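Local coordinates for peptidase M16 C-terminal domain-containing protein (Enterococcus faecalis, PDB 3D3Y) that is of unknown function but is related to the M16 metallopeptidases and probably binds a metal ion, at residues A212-V215 with P216-Q220; S5-L8 with V9-V12; T399-E402 with I403-V406. All coordinates share one frame; numbering follows the deposited sequence.

Interaction 1: A212-V215 with P216-Q220; sequences AELV and PLFKQ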
# COMPACT_ATOMS: atom_id res chain seq x y z
N ALA A 212 -3.60 -10.15 29.34
CA ALA A 212 -3.45 -9.67 30.71
C ALA A 212 -2.16 -8.89 30.97
O ALA A 212 -2.20 -7.84 31.63
CB ALA A 212 -3.61 -10.82 31.71
N GLU A 213 -1.02 -9.36 30.48
CA GLU A 213 0.22 -8.59 30.63
C GLU A 213 0.20 -7.29 29.82
O GLU A 213 0.61 -6.24 30.33
CB GLU A 213 1.48 -9.40 30.26
CG GLU A 213 2.78 -8.57 30.47
CD GLU A 213 4.06 -9.33 30.19
OE1 GLU A 213 5.14 -8.85 30.64
OE2 GLU A 213 4.00 -10.41 29.53
N LEU A 214 -0.29 -7.36 28.58
CA LEU A 214 -0.17 -6.24 27.64
C LEU A 214 -1.06 -5.03 27.93
O LEU A 214 -0.68 -3.89 27.70
CB LEU A 214 -0.40 -6.72 26.20
CG LEU A 214 0.80 -7.44 25.57
CD1 LEU A 214 0.37 -8.29 24.38
CD2 LEU A 214 1.88 -6.43 25.16
N VAL A 215 -2.27 -5.28 28.43
CA VAL A 215 -3.20 -4.18 28.61
C VAL A 215 -2.61 -3.12 29.55
O VAL A 215 -2.59 -1.95 29.19
CB VAL A 215 -4.63 -4.66 29.01
CG1 VAL A 215 -5.52 -3.49 29.34
CG2 VAL A 215 -5.23 -5.41 27.84
N PRO A 216 -2.11 -3.52 30.74
CA PRO A 216 -1.47 -2.52 31.62
C PRO A 216 -0.32 -1.78 30.94
O PRO A 216 -0.25 -0.55 31.05
CB PRO A 216 -0.94 -3.36 32.78
CG PRO A 216 -1.76 -4.60 32.78
CD PRO A 216 -2.14 -4.86 31.35
N LEU A 217 0.54 -2.49 30.21
CA LEU A 217 1.65 -1.82 29.52
C LEU A 217 1.14 -0.72 28.59
O LEU A 217 1.56 0.43 28.68
CB LEU A 217 2.56 -2.81 28.76
CG LEU A 217 3.15 -3.93 29.62
CD1 LEU A 217 4.04 -4.84 28.77
CD2 LEU A 217 3.90 -3.37 30.82
N PHE A 218 0.20 -1.09 27.72
CA PHE A 218 -0.27 -0.15 26.71
C PHE A 218 -1.10 1.00 27.27
O PHE A 218 -1.14 2.09 26.69
CB PHE A 218 -0.94 -0.87 25.53
CG PHE A 218 0.04 -1.35 24.52
CD1 PHE A 218 0.41 -2.68 24.46
CD2 PHE A 218 0.65 -0.44 23.66
CE1 PHE A 218 1.37 -3.11 23.51
CE2 PHE A 218 1.61 -0.85 22.73
CZ PHE A 218 1.96 -2.18 22.65
N LYS A 219 -1.71 0.77 28.42
CA LYS A 219 -2.45 1.83 29.08
C LYS A 219 -1.53 2.98 29.48
O LYS A 219 -2.02 4.08 29.70
CB LYS A 219 -3.25 1.29 30.28
CG LYS A 219 -4.46 0.39 29.89
CD LYS A 219 -5.76 1.17 29.65
CE LYS A 219 -6.23 1.84 30.93
NZ LYS A 219 -7.73 2.03 30.99
N GLN A 220 -0.21 2.74 29.54
CA GLN A 220 0.81 3.76 29.87
C GLN A 220 1.00 4.77 28.74
O GLN A 220 1.66 5.79 28.92
CB GLN A 220 2.18 3.11 30.13
CG GLN A 220 2.28 2.21 31.38
CD GLN A 220 3.49 1.27 31.37
OE1 GLN A 220 4.19 1.10 30.36
NE2 GLN A 220 3.73 0.62 32.52
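L214 and F218 sit one turn apart on the amphipathic helix 211-219, where their side chains run alongside each other and pack on the six-stranded sheet beneath. The leucine touches with a single branch: its CD2 lies 3.7 Å from CE1 of F218, with CD1 of the ring next nearest. Two torsions of L214 (chi1 -78°, chi2 161°) together set that branch beside the aromatic side chain. Both residues are buried, as their apolar character suits, and F218 continues onto I203 and V205 of strand 200-207 and L14 of strand 12-18. The backbone beneath them is held by a straight bond, F218 N to L214 O at 2.9 Å, and the same carbonyl oxygen lies at the edge of the F218 ring, near its plane.

On a more open flank V215 and K219 repeat the i, i+4 pairing. Here CG1 of V215 runs alongside CG of K219, 4.1 Å away: a valine methyl meets a lysine methylene, while the bent lysine chain carries its amine off elsewhere. K219 N bonds to V215 O at 3.0 Å, less straight at 148°. P216 interrupts the pattern, and the helix kinks there; proline is tolerated on this exposed flank although its nitrogen cannot donate to the turn before. L217 and E213, by contrast, both touch L106 of helix 105-118. In P216 the ring CD takes the place where an amide hydrogen would be and presses to 3.0 Å from the carbonyl O of A212, consistent with the kink.

Interaction 2: S5-L8 with V9-V12; sequences SVQL and VKGV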
# COMPACT_ATOMS: atom_id res chain seq x y z
N SER A 5 -9.50 -7.78 21.61
CA SER A 5 -9.38 -6.35 21.49
C SER A 5 -9.92 -5.60 22.71
O SER A 5 -10.88 -6.05 23.37
CB SER A 5 -9.97 -5.87 20.16
OG SER A 5 -11.33 -5.60 20.29
N VAL A 6 -9.23 -4.51 23.03
CA VAL A 6 -9.55 -3.65 24.15
C VAL A 6 -9.44 -2.21 23.72
O VAL A 6 -8.48 -1.82 23.01
CB VAL A 6 -8.56 -3.77 25.33
CG1 VAL A 6 -9.24 -3.23 26.59
CG2 VAL A 6 -8.13 -5.19 25.54
N GLN A 7 -10.43 -1.44 24.15
CA GLN A 7 -10.37 -0.01 24.06
C GLN A 7 -9.43 0.59 25.12
O GLN A 7 -9.71 0.48 26.32
CB GLN A 7 -11.76 0.55 24.25
CG GLN A 7 -11.91 1.97 23.80
CD GLN A 7 -13.37 2.36 23.72
OE1 GLN A 7 -14.19 1.92 24.53
NE2 GLN A 7 -13.71 3.16 22.72
N LEU A 8 -8.35 1.21 24.67
CA LEU A 8 -7.44 1.96 25.55
C LEU A 8 -8.12 3.26 25.91
O LEU A 8 -8.52 3.45 27.07
CB LEU A 8 -6.08 2.18 24.88
CG LEU A 8 -5.33 0.89 24.60
CD1 LEU A 8 -3.99 1.17 23.91
CD2 LEU A 8 -5.14 0.02 25.84
N VAL A 9 -8.31 4.14 24.92
CA VAL A 9 -9.32 5.22 24.97
C VAL A 9 -10.15 5.19 23.69
O VAL A 9 -9.78 4.52 22.71
CB VAL A 9 -8.67 6.64 25.12
CG1 VAL A 9 -7.92 6.76 26.45
CG2 VAL A 9 -7.73 6.96 23.95
N LYS A 10 -11.26 5.92 23.66
CA LYS A 10 -12.04 6.10 22.40
C LYS A 10 -11.14 6.38 21.20
O LYS A 10 -10.32 7.29 21.25
CB LYS A 10 -13.05 7.25 22.54
CG LYS A 10 -14.17 7.25 21.52
CD LYS A 10 -15.23 8.37 21.78
CE LYS A 10 -14.65 9.78 21.47
NZ LYS A 10 -15.72 10.83 21.26
N GLY A 11 -11.30 5.60 20.12
CA GLY A 11 -10.51 5.76 18.92
C GLY A 11 -9.16 5.07 18.91
O GLY A 11 -8.46 5.04 17.89
N VAL A 12 -8.77 4.53 20.07
CA VAL A 12 -7.49 3.85 20.24
C VAL A 12 -7.70 2.46 20.82
O VAL A 12 -8.05 2.28 22.00
CB VAL A 12 -6.49 4.67 21.13
CG1 VAL A 12 -5.13 3.94 21.23
CG2 VAL A 12 -6.28 6.09 20.56
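A classic beta bulge brings L8 and V9 together opposite V12, at the corner where edge strand 4-7 gives way to the turn leading into strand 12-18. L8 N donates to V12 O over 2.9 Å, bent to 144° at the hydrogen, while V9 N reaches the same oxygen only weakly at 3.5 Å. One carbonyl thus receives two successive amides, the mark of the bulge. L8 and V12 cross obliquely on the inner side, CD1 of the leucine meeting CG1 of the valine at 4.0 Å. The leucine keeps CB and CG beside V12 O and sends its branches to V12 CG1 and to F218 and K219 of helix 211-219. V12 is buried and rests on V201 of strand 200-207; a compact branched residue suits the start of a strand that lies within the sheet.

The chain reverses through a type II beta turn from V9 to V12, closed by V12 N bonding to V9 O at 2.8 Å. G11 fills its third position with a positive phi of 84°, where a CB would collide with the K10 carbonyl O. Its N-H is taken by the carboxylate of E228.

Q7 lies along the other flank of the turn. Because CG is anti to the backbone N (chi1 -164°) and the chain runs extended, its CG passes 3.5 Å from V9 O and its NE2 comes 3.4 Å from CA of K10. This is an amide resting against backbone; the amide nitrogen has a weak hydrogen bond to E228 OE1, the very atom that accepts from G11 N.

Interaction 3: T399-E402 with I403-V406; sequences TIPE and IQEV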
# COMPACT_ATOMS: atom_id res chain seq x y z
N THR A 399 -15.58 -19.40 -12.97
CA THR A 399 -15.99 -19.93 -14.28
C THR A 399 -15.74 -18.93 -15.40
O THR A 399 -15.52 -17.74 -15.15
CB THR A 399 -17.47 -20.33 -14.28
OG1 THR A 399 -18.26 -19.15 -14.18
CG2 THR A 399 -17.79 -21.25 -13.10
N ILE A 400 -15.76 -19.40 -16.65
CA ILE A 400 -15.57 -18.52 -17.80
C ILE A 400 -16.64 -17.44 -17.88
O ILE A 400 -16.29 -16.28 -18.10
CB ILE A 400 -15.40 -19.31 -19.11
CG1 ILE A 400 -14.00 -19.93 -19.15
CG2 ILE A 400 -15.61 -18.42 -20.36
CD1 ILE A 400 -13.82 -21.00 -20.28
N PRO A 401 -17.94 -17.81 -17.72
CA PRO A 401 -19.00 -16.79 -17.72
C PRO A 401 -18.76 -15.67 -16.69
O PRO A 401 -19.02 -14.50 -16.99
CB PRO A 401 -20.29 -17.60 -17.45
CG PRO A 401 -19.98 -18.97 -18.05
CD PRO A 401 -18.50 -19.17 -17.65
N GLU A 402 -18.20 -16.01 -15.53
CA GLU A 402 -17.86 -14.96 -14.55
C GLU A 402 -16.75 -14.05 -15.02
O GLU A 402 -16.80 -12.81 -14.79
CB GLU A 402 -17.46 -15.56 -13.21
CG GLU A 402 -18.67 -16.20 -12.43
CD GLU A 402 -18.20 -16.96 -11.19
OE1 GLU A 402 -17.01 -17.39 -11.17
OE2 GLU A 402 -19.00 -17.15 -10.24
N ILE A 403 -15.75 -14.64 -15.69
CA ILE A 403 -14.64 -13.88 -16.26
C ILE A 403 -15.11 -12.95 -17.37
O ILE A 403 -14.64 -11.78 -17.46
CB ILE A 403 -13.52 -14.84 -16.78
CG1 ILE A 403 -12.97 -15.72 -15.63
CG2 ILE A 403 -12.40 -14.04 -17.51
CD1 ILE A 403 -12.26 -16.99 -16.04
N GLN A 404 -16.02 -13.45 -18.22
CA GLN A 404 -16.61 -12.67 -19.31
C GLN A 404 -17.39 -11.49 -18.75
O GLN A 404 -17.33 -10.36 -19.29
CB GLN A 404 -17.60 -13.52 -20.15
CG GLN A 404 -17.01 -14.66 -20.95
CD GLN A 404 -18.09 -15.44 -21.69
OE1 GLN A 404 -18.53 -16.50 -21.22
NE2 GLN A 404 -18.52 -14.92 -22.83
N GLU A 405 -18.14 -11.74 -17.67
CA GLU A 405 -18.87 -10.64 -17.00
C GLU A 405 -17.92 -9.53 -16.43
O GLU A 405 -18.20 -8.33 -16.60
CB GLU A 405 -19.82 -11.19 -15.92
CG GLU A 405 -20.61 -10.15 -15.14
CD GLU A 405 -21.51 -9.29 -16.03
OE1 GLU A 405 -21.95 -9.77 -17.11
OE2 GLU A 405 -21.78 -8.12 -15.63
N VAL A 406 -16.84 -9.92 -15.77
CA VAL A 406 -15.82 -8.96 -15.31
C VAL A 406 -15.32 -8.16 -16.53
O VAL A 406 -15.24 -6.92 -16.50
CB VAL A 406 -14.64 -9.69 -14.58
CG1 VAL A 406 -13.40 -8.78 -14.43
CG2 VAL A 406 -15.12 -10.21 -13.22
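Q404 reaches back along the first turn of helix 400-409 to I400 and P401. Its CB lies 3.6 Å from the P401 carbonyl O, and CG is closer still to the oxygen of I400. With CG beside the backbone N (chi1 -66°) and the chain extended beyond it, CD comes near CG2 of I400. There OE1 stops 3.6 Å from that methyl group and 3.5 Å from CA of P401. The tip's other atom, NE2, turns to the carbonyl O of R341. Glutamine suits the spot, since its methylenes pack against the isoleucine while its end serves a backbone acceptor. I400 itself leans on E347 and I350 of helix 347-364.

This turn opens with a capping box. T399, the N-cap, receives a weak bond from E402 N at its OG1, 3.4 Å away, and returns one from its own N to E402 OE1 at 3.1 Å. The second is straight at the hydrogen (162°), though it meets the carboxylate from 42° out of its plane. Threonine offers a short hydroxyl to accept, and glutamate an arm long enough to reach back. P401 fits the first turn because its position requires no amide donor. I403 N then bonds to T399 O, and Q404 N to I400 O at 2.8 Å, starting the regular helix. The apolar I403 and V406 face V277, A274 and F278 of helix 272-284.

The box gives the helix start two side-chain bonds, one weak, in place of the missing preceding turn, and a negative carboxylate here would probably be stabilised by the positive end of the helix dipole.

In the fold
Interactions 1 and 2 belong to one neighbourhood: helix 211-219 packs on the same six-stranded sheet whose edge strand and following turn form interaction 2, and they touch where V215 meets V6 and where F218 and K219 meet L8. Interaction 3 stands apart, its centre about 50 Å from that of interaction 1 and 43 Å from that of interaction 2, on a helix packed against helices 272-284 and 347-364. All three are partly buried, each mixing interior residues with exposed ones. The two helical contacts share i to i+4 backbone bonds but differ in side chains, mainly apolar in 212-220, a capping box and an amide in 399-406; 5-12 relies on a bulge and turn.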